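Local coordinates for enoyl-[acyl-carrier-protein] reductase [FMN] (Thermotoga maritima, PDB 5GVJ) that probably reduces enoyl groups carried by acyl-carrier protein with NADH, using FMN as its flavin cofactor, in the elongation cycle of bacterial fatty-acid synthesis, at residues P16-G20 and V190-F196; A231-R235 and A276-S280. The protein carries 1 engineered substitution. One frame throughout, in Å; residues are numbered along the deposited sequence.

Contact 1. Residues P16-G20 and V190-F196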
ATOM      1  N   PRO A  16     -10.721   9.855  14.755  1.00 16.27           N
ATOM      2  CA  PRO A  16     -10.713   8.489  14.196  1.00 14.69           C
ATOM      3  C   PRO A  16      -9.298   7.935  14.052  1.00 13.40           C
ATOM      4  O   PRO A  16      -8.864   7.543  12.966  1.00 12.17           O
ATOM      5  CB  PRO A  16     -11.395   8.700  12.838  1.00 13.99           C
ATOM      6  CG  PRO A  16     -10.856  10.082  12.424  1.00 14.32           C
ATOM      7  CD  PRO A  16     -10.860  10.884  13.713  1.00 16.03           C
ATOM      8  N   ILE A  17      -8.561   7.923  15.161  1.00 12.77           N
ATOM      9  CA  ILE A  17      -7.133   7.634  15.178  1.00 15.15           C
ATOM     10  C   ILE A  17      -6.851   6.669  16.321  1.00 15.19           C
ATOM     11  O   ILE A  17      -7.171   6.970  17.476  1.00 15.15           O
ATOM     12  CB  ILE A  17      -6.310   8.926  15.329  1.00 16.29           C
ATOM     13  CG1 ILE A  17      -6.568   9.853  14.128  1.00 15.01           C
ATOM     14  CG2 ILE A  17      -4.828   8.611  15.462  1.00 15.27           C
ATOM     15  CD1 ILE A  17      -5.902  11.240  14.256  1.00 18.18           C
ATOM     16  N   LEU A  18      -6.285   5.499  16.003  1.00 15.61           N
ATOM     17  CA  LEU A  18      -5.866   4.532  17.011  1.00 17.09           C
ATOM     18  C   LEU A  18      -4.347   4.424  17.025  1.00 18.71           C
ATOM     19  O   LEU A  18      -3.698   4.598  15.994  1.00 16.13           O
ATOM     20  CB  LEU A  18      -6.441   3.122  16.761  1.00 18.06           C
ATOM     21  CG  LEU A  18      -7.864   2.809  16.298  1.00 21.34           C
ATOM     22  CD1 LEU A  18      -8.180   1.318  16.535  1.00 17.07           C
ATOM     23  CD2 LEU A  18      -8.920   3.707  16.884  1.00 29.25           C
ATOM     24  N   MET A  19      -3.780   4.154  18.204  1.00 15.78           N
ATOM     25  CA  MET A  19      -2.389   3.734  18.299  1.00 14.73           C
ATOM     26  C   MET A  19      -2.320   2.219  18.104  1.00 15.24           C
ATOM     27  O   MET A  19      -3.341   1.542  17.991  1.00 17.33           O
ATOM     28  CB  MET A  19      -1.768   4.156  19.649  1.00 15.52           C
ATOM     29  CG  MET A  19      -2.186   3.310  20.827  1.00 15.39           C
ATOM     30  SD  MET A  19      -1.414   3.799  22.406  1.00 13.55           S
ATOM     31  CE  MET A  19      -0.177   2.522  22.587  1.00 13.87           C
ATOM     32  N   GLY A  20      -1.104   1.680  18.069  1.00 15.06           N
ATOM     33  CA  GLY A  20      -0.939   0.263  17.782  1.00 19.38           C
ATOM     34  C   GLY A  20      -1.256  -0.727  18.893  1.00 23.20           C
ATOM     35  O   GLY A  20      -1.949  -1.726  18.667  1.00 27.48           O
ATOM     36  N   VAL A 190      -7.972   5.222  11.208  1.00 14.83           N
ATOM     37  CA  VAL A 190      -6.635   4.720  10.918  1.00 13.16           C
ATOM     38  C   VAL A 190      -5.946   4.358  12.223  1.00 16.07           C
ATOM     39  O   VAL A 190      -6.192   4.964  13.267  1.00 16.05           O
ATOM     40  CB  VAL A 190      -5.780   5.736  10.122  1.00 14.15           C
ATOM     41  CG1 VAL A 190      -6.339   5.908   8.699  1.00 14.76           C
ATOM     42  CG2 VAL A 190      -5.712   7.080  10.839  1.00 15.30           C
ATOM     43  N   GLN A 191      -5.075   3.361  12.149  1.00 15.35           N
ATOM     44  CA  GLN A 191      -4.233   2.959  13.263  1.00 15.33           C
ATOM     45  C   GLN A 191      -2.787   3.198  12.846  1.00 16.69           C
ATOM     46  O   GLN A 191      -2.393   2.817  11.740  1.00 16.82           O
ATOM     47  CB  GLN A 191      -4.483   1.494  13.632  1.00 14.39           C
ATOM     48  CG  GLN A 191      -3.615   0.993  14.761  1.00 16.42           C
ATOM     49  CD  GLN A 191      -3.951  -0.433  15.118  1.00 23.08           C
ATOM     50  OE1 GLN A 191      -4.071  -1.285  14.233  1.00 18.04           O
ATOM     51  NE2 GLN A 191      -4.142  -0.698  16.414  1.00 17.08           N
ATOM     52  N   MET A 192      -2.004   3.872  13.706  1.00 17.20           N
ATOM     53  CA  MET A 192      -0.662   4.338  13.330  1.00 16.43           C
ATOM     54  C   MET A 192       0.338   3.898  14.389  1.00 20.35           C
ATOM     55  O   MET A 192       0.791   4.725  15.188  1.00 19.89           O
ATOM     56  CB  MET A 192      -0.631   5.862  13.162  1.00 18.50           C
ATOM     57  CG  MET A 192      -1.650   6.461  12.221  1.00 19.67           C
ATOM     58  SD  MET A 192      -1.205   8.200  11.995  1.00 24.97           S
ATOM     59  CE  MET A 192      -2.616   8.823  11.101  1.00 21.57           C
ATOM     60  N   GLY A 193       0.707   2.621  14.377  1.00 15.49           N
ATOM     61  CA  GLY A 193       1.562   2.110  15.435  1.00 16.39           C
ATOM     62  C   GLY A 193       2.913   2.797  15.531  1.00 19.23           C
ATOM     63  O   GLY A 193       3.270   3.335  16.590  1.00 16.03           O
ATOM     64  N   THR A 194       3.660   2.813  14.424  1.00 15.73           N
ATOM     65  CA  THR A 194       5.015   3.357  14.471  1.00 16.57           C
ATOM     66  C   THR A 194       5.000   4.853  14.776  1.00 17.18           C
ATOM     67  O   THR A 194       5.829   5.336  15.560  1.00 17.14           O
ATOM     68  CB  THR A 194       5.751   3.052  13.159  1.00 18.55           C
ATOM     69  OG1 THR A 194       5.896   1.629  13.017  1.00 18.58           O
ATOM     70  CG2 THR A 194       7.137   3.690  13.147  1.00 14.93           C
ATOM     71  N   ARG A 195       4.027   5.590  14.227  1.00 14.68           N
ATOM     72  CA  ARG A 195       3.959   7.029  14.472  1.00 13.12           C
ATOM     73  C   ARG A 195       3.812   7.345  15.962  1.00 16.05           C
ATOM     74  O   ARG A 195       4.429   8.294  16.468  1.00 15.59           O
ATOM     75  CB  ARG A 195       2.806   7.642  13.672  1.00 13.95           C
ATOM     76  CG  ARG A 195       2.555   9.131  13.941  1.00 14.69           C
ATOM     77  CD  ARG A 195       3.699  10.024  13.420  1.00 14.59           C
ATOM     78  NE  ARG A 195       4.730  10.283  14.429  1.00 15.59           N
ATOM     79  CZ  ARG A 195       5.726  11.161  14.284  1.00 18.61           C
ATOM     80  NH1 ARG A 195       5.863  11.859  13.148  1.00 13.74           N
ATOM     81  NH2 ARG A 195       6.604  11.328  15.275  1.00 14.49           N
ATOM     82  N   PHE A 196       2.999   6.572  16.690  1.00 13.71           N
ATOM     83  CA  PHE A 196       2.840   6.887  18.109  1.00 15.80           C
ATOM     84  C   PHE A 196       3.934   6.285  18.989  1.00 17.27           C
ATOM     85  O   PHE A 196       4.174   6.804  20.086  1.00 18.40           O
ATOM     86  CB  PHE A 196       1.452   6.457  18.601  1.00 12.85           C
ATOM     87  CG  PHE A 196       0.351   7.390  18.161  1.00 15.66           C
ATOM     88  CD1 PHE A 196       0.252   8.665  18.695  1.00 15.68           C
ATOM     89  CD2 PHE A 196      -0.562   7.005  17.181  1.00 21.19           C
ATOM     90  CE1 PHE A 196      -0.753   9.539  18.291  1.00 14.95           C
ATOM     91  CE2 PHE A 196      -1.570   7.877  16.752  1.00 19.70           C
ATOM     92  CZ  PHE A 196      -1.668   9.140  17.303  1.00 19.48           C
TER
HETATM   93  O   HOH W   1       1.637   2.816  18.774  1.00 19.03           O
HETATM   94  O   HOH W   2      -4.530  -3.119  18.220  1.00 20.15           O
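Gln191 reaches across to the backbone at Met19, where its NE2 donates to Met19 O over 2.9 Å, with the N-H...O angle at 161°. The acceptor lies close to the amide plane of Gln191, while NE2 sits tilted out of the plane of the Met19 carbonyl. With CG anti to N (chi1 178°) the chain runs on extended, which carries the amide past Leu18 to the backbone of Met19 and Gly20. A water accepts from the same NE2 and donates to Gly20 O, so the amide nitrogen serves two partners. A second water joins Gly20 N to Gly193 O, where the two backbones come close.

Behind this lies a parallel strand ladder. Val190 N donates to Pro16 O at 3.0 Å, Leu18 N to Val190 O at 2.8 Å, and Met192 N to Leu18 O at 2.9 Å. The Gln191 CA-H also leans on Leu18 O, 3.2 Å from CA to O. Leu18 and Gln191 share one face of the sheet, Ile17 and Val190 the other. The branch anti to N in Ile17, CG2, meets the edge of the Phe196 ring, 3.6 Å from CE2. Met19 CB packs on the same ring, 4.0 Å from CD2.

Gln191, Gly193 and Thr194 bind FMN in this protein, though none is bound to this chain, so the eighth strand and the helix after it carry cofactor contacts, as expected of a flavin-binding TIM barrel. Strand 17-18 lies beside strand 189-191 and also bonds through its backbone to Leu40, just before strand 41-44, closing the barrel. Outside it, Ile17 and Phe196 pack on helix 290-309, Met19 and Phe196 on helix 28-36, and Val190 on helix 176-185.

Contact 2. Residues A231-R235 and A276-S280. Engineered in segment 276-280: Ala276 (natural residue Met).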
ATOM      1  N   ALA A 231       7.681 -11.465   9.884  1.00 33.97           N
ATOM      2  CA  ALA A 231       7.601 -10.292  10.740  1.00 31.33           C
ATOM      3  C   ALA A 231       8.535  -9.220  10.197  1.00 30.26           C
ATOM      4  O   ALA A 231       9.655  -9.522   9.782  1.00 32.06           O
ATOM      5  CB  ALA A 231       7.962 -10.626  12.190  1.00 31.54           C
ATOM      6  N   ARG A 232       8.069  -7.974  10.194  1.00 24.90           N
ATOM      7  CA  ARG A 232       8.837  -6.861   9.651  1.00 26.03           C
ATOM      8  C   ARG A 232       9.580  -6.158  10.778  1.00 25.61           C
ATOM      9  O   ARG A 232       8.963  -5.713  11.754  1.00 24.18           O
ATOM     10  CB  ARG A 232       7.945  -5.865   8.914  1.00 27.75           C
ATOM     11  CG  ARG A 232       8.721  -4.690   8.307  1.00 23.05           C
ATOM     12  CD  ARG A 232       7.811  -3.793   7.489  1.00 22.42           C
ATOM     13  NE  ARG A 232       7.104  -4.539   6.448  1.00 17.69           N
ATOM     14  CZ  ARG A 232       7.611  -4.813   5.251  1.00 24.99           C
ATOM     15  NH1 ARG A 232       8.837  -4.408   4.941  1.00 23.29           N
ATOM     16  NH2 ARG A 232       6.893  -5.505   4.366  1.00 19.96           N
ATOM     17  N   VAL A 233      10.902  -6.053  10.635  1.00 25.80           N
ATOM     18  CA  VAL A 233      11.745  -5.385  11.613  1.00 25.92           C
ATOM     19  C   VAL A 233      12.777  -4.524  10.893  1.00 24.83           C
ATOM     20  O   VAL A 233      13.053  -4.695   9.702  1.00 25.73           O
ATOM     21  CB  VAL A 233      12.462  -6.380  12.558  1.00 26.73           C
ATOM     22  CG1 VAL A 233      11.454  -7.143  13.412  1.00 24.97           C
ATOM     23  CG2 VAL A 233      13.345  -7.334  11.765  1.00 24.76           C
ATOM     24  N   LEU A 234      13.349  -3.597  11.650  1.00 24.41           N
ATOM     25  CA  LEU A 234      14.422  -2.744  11.158  1.00 28.33           C
ATOM     26  C   LEU A 234      15.623  -3.584  10.731  1.00 26.48           C
ATOM     27  O   LEU A 234      15.877  -4.661  11.277  1.00 26.17           O
ATOM     28  CB  LEU A 234      14.815  -1.752  12.258  1.00 29.98           C
ATOM     29  CG  LEU A 234      14.755  -0.244  12.009  1.00 33.39           C
ATOM     30  CD1 LEU A 234      13.778   0.103  10.910  1.00 29.29           C
ATOM     31  CD2 LEU A 234      14.368   0.467  13.287  1.00 28.54           C
ATOM     32  N   ARG A 235      16.363  -3.091   9.730  1.00 30.05           N
ATOM     33  CA  ARG A 235      17.543  -3.790   9.221  1.00 28.56           C
ATOM     34  C   ARG A 235      18.715  -3.695  10.196  1.00 33.18           C
ATOM     35  O   ARG A 235      19.713  -3.026   9.914  1.00 38.31           O
ATOM     36  CB  ARG A 235      17.952  -3.236   7.851  1.00 27.71           C
ATOM     37  CG  ARG A 235      17.017  -3.654   6.728  1.00 33.24           C
ATOM     38  CD  ARG A 235      17.542  -3.273   5.340  1.00 35.17           C
ATOM     39  NE  ARG A 235      16.534  -3.542   4.318  1.00 31.73           N
ATOM     40  CZ  ARG A 235      16.560  -4.587   3.497  1.00 37.95           C
ATOM     41  NH1 ARG A 235      17.548  -5.468   3.577  1.00 44.25           N
ATOM     42  NH2 ARG A 235      15.594  -4.758   2.604  1.00 40.82           N
ATOM     43  N   ALA A 276      10.584  -4.076  15.747  1.00 22.90           N
ATOM     44  CA  ALA A 276       9.363  -4.273  14.958  1.00 27.07           C
ATOM     45  C   ALA A 276       8.774  -2.914  14.602  1.00 28.99           C
ATOM     46  O   ALA A 276       7.959  -2.353  15.335  1.00 31.89           O
ATOM     47  CB  ALA A 276       8.356  -5.112  15.735  1.00 24.44           C
ATOM     48  N   VAL A 277       9.197  -2.369  13.467  1.00 23.33           N
ATOM     49  CA  VAL A 277       8.679  -1.094  12.994  1.00 22.50           C
ATOM     50  C   VAL A 277       8.331  -1.243  11.517  1.00 21.80           C
ATOM     51  O   VAL A 277       8.939  -2.036  10.790  1.00 20.31           O
ATOM     52  CB  VAL A 277       9.671   0.081  13.231  1.00 22.88           C
ATOM     53  CG1 VAL A 277      10.619  -0.211  14.397  1.00 25.03           C
ATOM     54  CG2 VAL A 277      10.429   0.431  11.988  1.00 23.97           C
ATOM     55  N   GLY A 278       7.317  -0.490  11.084  1.00 20.68           N
ATOM     56  CA  GLY A 278       6.809  -0.597   9.735  1.00 18.89           C
ATOM     57  C   GLY A 278       7.520   0.333   8.776  1.00 17.98           C
ATOM     58  O   GLY A 278       8.373   1.136   9.153  1.00 16.58           O
ATOM     59  N   GLN A 279       7.146   0.211   7.498  1.00 15.95           N
ATOM     60  CA  GLN A 279       7.756   1.044   6.474  1.00 16.58           C
ATOM     61  C   GLN A 279       7.442   2.513   6.688  1.00 16.12           C
ATOM     62  O   GLN A 279       8.183   3.372   6.197  1.00 15.51           O
ATOM     63  CB  GLN A 279       7.293   0.588   5.073  1.00 15.06           C
ATOM     64  CG  GLN A 279       7.814  -0.797   4.691  1.00 18.07           C
ATOM     65  CD  GLN A 279       7.442  -1.196   3.269  1.00 19.14           C
ATOM     66  OE1 GLN A 279       6.729  -0.470   2.580  1.00 17.66           O
ATOM     67  NE2 GLN A 279       7.930  -2.355   2.826  1.00 19.43           N
ATOM     68  N   SER A 280       6.379   2.826   7.435  1.00 16.22           N
ATOM     69  CA  SER A 280       6.099   4.232   7.699  1.00 17.26           C
ATOM     70  C   SER A 280       7.181   4.907   8.532  1.00 13.38           C
ATOM     71  O   SER A 280       7.136   6.130   8.679  1.00 15.38           O
ATOM     72  CB  SER A 280       4.748   4.404   8.402  1.00 17.51           C
ATOM     73  OG  SER A 280       4.819   3.939   9.728  1.00 18.36           O
TER
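The Arg232 guanidinium is gripped within its own chain, by Thr220 OG1 at NH1 and Met141 O at NH2, while the Gln279 amide lies over one face of it. Gln279 NE2 comes 3.1 Å from Arg232 NH1, with the amide and guanidinium planes 77° apart. Both nitrogens are donors, so this is packing and not a bond. The amide is held from the other chain: NE2 donates to Glu149 O and OE1 accepts from Thr151 N, both of the second subunit.

Arg232 starts out with CG anti to N (chi1 -179°) and bends at chi3 (-56°), which swings the guanidinium round to meet the glutamine. On the way, its CG passes 3.6 Å from Val277 O, and CD lies 4.0 Å from Gly278 CA. That carbonyl oxygen is buried with no polar partner in the model, and the arginine methylenes cover it. With an alanine in its place, Thr220 and Met141 would probably lose their guanidinium partner, and the Gln279 amide the flat group beneath it.

Further along, the strand meets the loop at Ala276, engineered from methionine, whose CA makes a CH...O contact with Arg232 O at 3.5 Å. Val233 CG1 lies 3.9 Å from Ala276 CA. Leu234 closes the row, its CD1 meeting Val277 CG2 at 3.5 Å and its CD2 facing both valine methyls.

Strand 231-234 is the middle member of a small antiparallel sheet, between strands 145-146 and 220-223; the touching parts, 232-234 and 276-279, run at right angles. Arg235 adds a salt bridge to Glu149 of the second subunit. Segment 276-280 ends on Ser280, which binds FMN in this protein although none is bound to this chain, so a sheet beside the barrel is packed against a loop of the flavin site, consistent with the two-part build of FabK-type reductases.

How the contacts relate
Contact 1 lies deep in the protein, near the centre of the chain, where the first and eighth barrel strands pair; contact 2 is also buried but farther out, close to the second subunit. Their chemistry differs accordingly. In 16-20 and 190-196, backbone hydrogen bonds, with one from a side-chain amide, tie two strands of one sheet. In 231-235 and 276-280, mostly side chains pack between strand and loop, and the polar ends look elsewhere for partners, some on the other chain. The two meet at Thr194, whose OG1 probably hydrogen-bonds Gly278 N at 3.2 Å. Thr194 and Ser280 both belong to the FMN site, so both contacts contribute to it.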